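Local coordinates for protein putative O-acetylhomoserine (Thiol)-lyase (Campylobacter jejuni, PDB 4OC9) that probably makes homocysteine from O-acetylhomoserine and sulfide as a pyridoxal 5'-phosphate-dependent enzyme of the trans-sulfuration family, at residues 197-202 against 223-228; 75-80 against 254-259. All blocks are in the same frame, centred on the assembly; numbering follows the deposited sequence.

Contact 1: 197-202 against 223-228; sequences VDVIVH and KDLNDL
Asp198 and Leu225 are where the two backbones come nearest, with CA atoms 6.5 Å apart. Residues 197-202 lead into and form most of strand 199-203, in the seven-stranded mixed sheet of the large domain of fold-type I PLP enzymes. Residues 223-228 turn into the short helix 225-229, just after the neighbouring antiparallel strand 217-221. The contact therefore packs the loop residue before one strand, and the strand's first residue, against the helix that follows the neighbouring strand. No hydrogen bond links the two segments. Four buried side chains make the contact.

Leu225 and Leu228 both point toward 197-202. In Leu225, CG is anti to the backbone N (chi1 -180°), which carries its branched end over to 198-199. Its two methyls then part. CD1 lies 3.8 Å from Asp198 CB. CD2 lies 4.0 Å from Val199 CG2, an apolar contact at the beginning of the strand. Phe258 of helix 257-270 touches both Val199 and Leu225.

Leu228 meets the carboxylate of Asp198, and the two side chains cross at about a right angle. This buried acid has polar partners beyond the two segments: OD2 accepts a hydrogen bond from Ser178 N, and OD1 forms a salt bridge with Arg222 NE. Both oxygens are thus held, which should fix the rotation of the carboxylate and favour its charged form. Leu228 CD2 sits close to both oxygens, 3.3 Å from Asp198 OD2 and 3.5 Å from Asp198 OD1.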
loop_
_atom_site.group_PDB
_atom_site.type_symbol
_atom_site.label_atom_id
_atom_site.label_comp_id
_atom_site.label_asym_id
_atom_site.label_seq_id
_atom_site.Cartn_x
_atom_site.Cartn_y
_atom_site.Cartn_z
ATOM N N VAL D 197 28.391 -3.650 22.565
ATOM C CA VAL D 197 27.892 -2.464 21.870
ATOM C C VAL D 197 26.672 -1.924 22.630
ATOM O O VAL D 197 25.889 -2.679 23.178
ATOM C CB VAL D 197 27.579 -2.740 20.390
ATOM C CG1 VAL D 197 26.772 -1.613 19.759
ATOM C CG2 VAL D 197 28.864 -2.986 19.628
ATOM N N ASP D 198 26.570 -0.605 22.666
ATOM C CA ASP D 198 25.491 0.084 23.333
ATOM C C ASP D 198 24.289 0.324 22.441
ATOM O O ASP D 198 23.135 0.060 22.826
ATOM C CB ASP D 198 26.037 1.437 23.828
ATOM C CG ASP D 198 27.172 1.275 24.861
ATOM O OD1 ASP D 198 26.993 0.489 25.833
ATOM O OD2 ASP D 198 28.200 2.000 24.747
ATOM N N VAL D 199 24.561 0.843 21.251
ATOM C CA VAL D 199 23.540 1.160 20.279
ATOM C C VAL D 199 23.839 0.612 18.893
ATOM O O VAL D 199 24.921 0.750 18.378
ATOM C CB VAL D 199 23.365 2.696 20.145
ATOM C CG1 VAL D 199 22.378 3.064 19.040
ATOM C CG2 VAL D 199 22.901 3.283 21.462
ATOM N N ILE D 200 22.835 -0.018 18.299
ATOM C CA ILE D 200 22.944 -0.575 16.957
ATOM C C ILE D 200 22.047 0.167 15.970
ATOM O O ILE D 200 20.883 0.463 16.279
ATOM C CB ILE D 200 22.529 -2.046 16.918
ATOM C CG1 ILE D 200 23.607 -2.912 17.550
ATOM C CG2 ILE D 200 22.353 -2.497 15.483
ATOM C CD1 ILE D 200 23.233 -4.365 17.665
ATOM N N VAL D 201 22.606 0.536 14.826
ATOM C CA VAL D 201 21.799 1.185 13.792
ATOM C C VAL D 201 21.749 0.272 12.574
ATOM O O VAL D 201 22.677 -0.504 12.311
ATOM C CB VAL D 201 22.247 2.579 13.366
ATOM C CG1 VAL D 201 21.994 3.568 14.469
ATOM C CG2 VAL D 201 23.703 2.577 12.907
ATOM N N HIS D 202 20.628 0.307 11.884
ATOM C CA HIS D 202 20.449 -0.497 10.686
ATOM C C HIS D 202 19.772 0.258 9.595
ATOM O O HIS D 202 18.901 1.104 9.838
ATOM C CB HIS D 202 19.484 -1.665 10.874
ATOM C CG HIS D 202 20.029 -2.831 11.632
ATOM N ND1 HIS D 202 20.784 -3.808 11.022
ATOM C CD2 HIS D 202 19.809 -3.256 12.899
ATOM C CE1 HIS D 202 21.091 -4.731 11.910
ATOM N NE2 HIS D 202 20.522 -4.414 13.061
ATOM N N LYS D 223 20.201 -3.752 26.417
ATOM C CA LYS D 223 19.582 -3.821 27.723
ATOM C C LYS D 223 20.484 -3.099 28.704
ATOM O O LYS D 223 21.692 -3.156 28.576
ATOM C CB LYS D 223 19.447 -5.276 28.161
ATOM C CG LYS D 223 18.495 -6.052 27.282
ATOM C CD LYS D 223 18.383 -7.498 27.674
ATOM C CE LYS D 223 17.365 -8.150 26.777
ATOM N NZ LYS D 223 17.117 -9.563 27.143
ATOM N N ASP D 224 19.882 -2.402 29.654
ATOM C CA ASP D 224 20.598 -1.677 30.696
ATOM C C ASP D 224 21.427 -0.500 30.230
ATOM O O ASP D 224 22.301 -0.038 30.962
ATOM C CB ASP D 224 21.449 -2.650 31.505
ATOM C CG ASP D 224 20.605 -3.761 32.162
ATOM O OD1 ASP D 224 19.515 -3.459 32.699
ATOM O OD2 ASP D 224 21.067 -4.925 32.194
ATOM N N LEU D 225 21.127 0.053 29.058
ATOM C CA LEU D 225 21.876 1.222 28.591
ATOM C C LEU D 225 21.751 2.439 29.570
ATOM O O LEU D 225 22.612 3.344 29.572
ATOM C CB LEU D 225 21.421 1.635 27.199
ATOM C CG LEU D 225 22.126 2.847 26.570
ATOM C CD1 LEU D 225 23.623 2.627 26.520
ATOM C CD2 LEU D 225 21.582 3.092 25.181
ATOM N N ASN D 226 20.655 2.505 30.341
ATOM C CA ASN D 226 20.455 3.591 31.316
ATOM C C ASN D 226 21.647 3.673 32.259
ATOM O O ASN D 226 22.100 4.785 32.610
ATOM C CB ASN D 226 19.182 3.382 32.135
ATOM C CG ASN D 226 17.911 3.613 31.340
ATOM O OD1 ASN D 226 17.918 4.244 30.282
ATOM N ND2 ASN D 226 16.807 3.202 31.906
ATOM N N ASP D 227 22.164 2.504 32.658
ATOM C CA ASP D 227 23.343 2.428 33.555
ATOM C C ASP D 227 24.468 3.330 33.057
ATOM O O ASP D 227 25.137 3.992 33.830
ATOM C CB ASP D 227 23.864 0.984 33.660
ATOM C CG ASP D 227 22.849 0.028 34.249
ATOM O OD1 ASP D 227 21.767 0.481 34.663
ATOM O OD2 ASP D 227 23.110 -1.193 34.299
ATOM N N LEU D 228 24.681 3.352 31.749
ATOM C CA LEU D 228 25.738 4.175 31.134
ATOM C C LEU D 228 25.375 5.642 30.928
ATOM O O LEU D 228 26.252 6.512 30.924
ATOM C CB LEU D 228 26.117 3.567 29.772
ATOM C CG LEU D 228 27.183 4.271 28.919
ATOM C CD1 LEU D 228 28.508 4.415 29.669
ATOM C CD2 LEU D 228 27.415 3.510 27.626
#

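Contact 2: 75-80 against 254-259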
loop_
_atom_site.group_PDB
_atom_site.type_symbol
_atom_site.label_atom_id
_atom_site.label_comp_id
_atom_site.label_asym_id
_atom_site.label_seq_id
_atom_site.Cartn_x
_atom_site.Cartn_y
_atom_site.Cartn_z
ATOM N N GLY D 75 18.547 -7.006 22.070
ATOM C CA GLY D 75 18.541 -5.692 22.708
ATOM C C GLY D 75 17.258 -5.464 23.482
ATOM O O GLY D 75 16.458 -6.361 23.620
ATOM N N ALA D 76 17.055 -4.245 23.959
ATOM C CA ALA D 76 15.855 -3.907 24.752
ATOM C C ALA D 76 14.711 -3.222 24.033
ATOM O O ALA D 76 13.544 -3.596 24.220
ATOM C CB ALA D 76 16.260 -3.012 25.935
ATOM N N PHE D 77 15.029 -2.217 23.244
ATOM C CA PHE D 77 13.990 -1.471 22.554
ATOM C C PHE D 77 14.520 -0.967 21.189
ATOM O O PHE D 77 15.706 -0.671 21.021
ATOM C CB PHE D 77 13.544 -0.306 23.464
ATOM C CG PHE D 77 12.207 0.289 23.097
ATOM C CD1 PHE D 77 11.055 -0.227 23.625
ATOM C CD2 PHE D 77 12.110 1.378 22.233
ATOM C CE1 PHE D 77 9.800 0.276 23.268
ATOM C CE2 PHE D 77 10.880 1.878 21.871
ATOM C CZ PHE D 77 9.716 1.339 22.402
ATOM N N GLY D 78 13.625 -0.901 20.210
ATOM C CA GLY D 78 14.008 -0.461 18.886
ATOM C C GLY D 78 13.042 0.542 18.338
ATOM O O GLY D 78 11.852 0.489 18.606
ATOM N N ILE D 79 13.579 1.469 17.568
ATOM C CA ILE D 79 12.804 2.546 16.968
ATOM C C ILE D 79 13.038 2.736 15.492
ATOM O O ILE D 79 14.119 3.130 15.083
ATOM C CB ILE D 79 13.128 3.892 17.650
ATOM C CG1 ILE D 79 12.540 3.879 19.062
ATOM C CG2 ILE D 79 12.478 5.050 16.896
ATOM C CD1 ILE D 79 12.880 5.081 19.882
ATOM N N PRO D 80 12.014 2.447 14.696
ATOM C CA PRO D 80 12.141 2.621 13.268
ATOM C C PRO D 80 11.952 4.059 12.876
ATOM O O PRO D 80 11.123 4.758 13.443
ATOM C CB PRO D 80 11.008 1.752 12.706
ATOM C CG PRO D 80 10.709 0.785 13.795
ATOM C CD PRO D 80 10.823 1.638 15.020
ATOM N N ASP D 254 12.078 5.151 34.604
ATOM C CA ASP D 254 12.364 3.746 34.599
ATOM C C ASP D 254 11.903 3.237 33.203
ATOM O O ASP D 254 10.940 2.477 33.061
ATOM C CB ASP D 254 11.650 3.068 35.746
ATOM C CG ASP D 254 12.022 1.597 35.883
ATOM O OD1 ASP D 254 12.994 1.137 35.240
ATOM O OD2 ASP D 254 11.348 0.900 36.658
ATOM N N LEU D 255 12.610 3.706 32.173
ATOM C CA LEU D 255 12.341 3.382 30.769
ATOM C C LEU D 255 13.613 3.542 29.979
ATOM O O LEU D 255 14.511 4.226 30.424
ATOM C CB LEU D 255 11.353 4.393 30.180
ATOM C CG LEU D 255 9.943 4.513 30.718
ATOM C CD1 LEU D 255 9.257 5.690 30.045
ATOM C CD2 LEU D 255 9.170 3.220 30.501
ATOM N N PRO D 256 13.689 2.927 28.797
ATOM C CA PRO D 256 14.907 3.088 27.999
ATOM C C PRO D 256 14.942 4.549 27.592
ATOM O O PRO D 256 14.321 4.940 26.600
ATOM C CB PRO D 256 14.681 2.150 26.807
ATOM C CG PRO D 256 13.203 1.968 26.737
ATOM C CD PRO D 256 12.711 2.040 28.150
ATOM N N ILE D 257 15.686 5.347 28.344
ATOM C CA ILE D 257 15.749 6.788 28.088
ATOM C C ILE D 257 16.353 7.217 26.758
ATOM O O ILE D 257 16.011 8.269 26.245
ATOM C CB ILE D 257 16.387 7.561 29.266
ATOM C CG1 ILE D 257 17.884 7.297 29.379
ATOM C CG2 ILE D 257 15.652 7.218 30.561
ATOM C CD1 ILE D 257 18.534 8.090 30.499
ATOM N N PHE D 258 17.239 6.394 26.197
ATOM C CA PHE D 258 17.855 6.732 24.907
ATOM C C PHE D 258 16.741 6.736 23.848
ATOM O O PHE D 258 16.587 7.702 23.090
ATOM C CB PHE D 258 18.953 5.741 24.536
ATOM C CG PHE D 258 19.560 5.985 23.181
ATOM C CD1 PHE D 258 18.960 5.447 22.020
ATOM C CD2 PHE D 258 20.740 6.674 23.048
ATOM C CE1 PHE D 258 19.535 5.630 20.769
ATOM C CE2 PHE D 258 21.318 6.872 21.791
ATOM C CZ PHE D 258 20.710 6.346 20.653
ATOM N N SER D 259 15.955 5.661 23.839
ATOM C CA SER D 259 14.851 5.521 22.891
ATOM C C SER D 259 13.762 6.578 23.166
ATOM O O SER D 259 13.180 7.139 22.233
ATOM C CB SER D 259 14.272 4.105 22.930
ATOM O OG SER D 259 15.248 3.160 22.513
#
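A classic beta bulge at Ala76 and Phe77 belongs to strand 77-81, at one edge of the large-domain sheet within this chain, and helix 257-270 packs against it here. Ala76 and Phe77 both face Glu221 of the antiparallel strand 217-221, and both make backbone hydrogen bonds with it. Phe77 and Ile79 point toward the helix, and Gly78 lies between them. Pro256 stands at the N-cap position of the helix. The CA atoms of Ile79 and Ser259 are 6.9 Å apart, the nearest pair. No hydrogen bond joins the two segments.

Ser259 lies at the middle of the contact. Its CB is 3.5 Å from Phe77 CD2 and equally 3.5 Å from Ile79 CD1, so both strand side chains converge on this one carbon. Its hydroxyl stays near the phenylalanine as well, with Ser259 OG 3.6 Å from Phe77 CD2. The polar partner of that hydroxyl is Glu221, whose OE2 shares a hydrogen bond with OG. The same glutamate thus pairs with the bulge through its backbone and with the helix through its carboxylate.

Phe77 has CG anti to the backbone N (chi1 -162°), which sets the ring beside the first helical turn. Both Ser259 CB and Pro256 CG approach this ring obliquely. The proline also meets the base of the side chain, with Pro256 CG 4.0 Å from Phe77 CB.

Ile79 reaches farther along the helix and also touches Val262, Ile263 and Leu267. Its CG1 arm is extended (chi2 175°), which takes the terminal methyl to the helix backbone. There Ile79 CD1 lies 3.1 Å from Ser259 O, a tight contact and not a hydrogen bond.

Overall arrangement
From the N terminus, 75-80 comes first, on an edge strand of the large-domain sheet. The chain then builds further strands and helices before reaching 197-202. Contact 1 closes a short loop when 223-228 packs back on that segment, with strand 217-221 in between. Contact 2 closes a much longer loop when 254-259 returns to 75-80, so contact 1 is nested inside it. Their centres are about 8 Å apart. Helix 225-229 meets the start of helix 257-270 and the loop before it: Asn226 probably hydrogen-bonds through ND2 to Leu255 O and through OD1 to Ile257 N, while Leu225 packs on Phe258. Both helices also pack on the same sheet, each through its own contact.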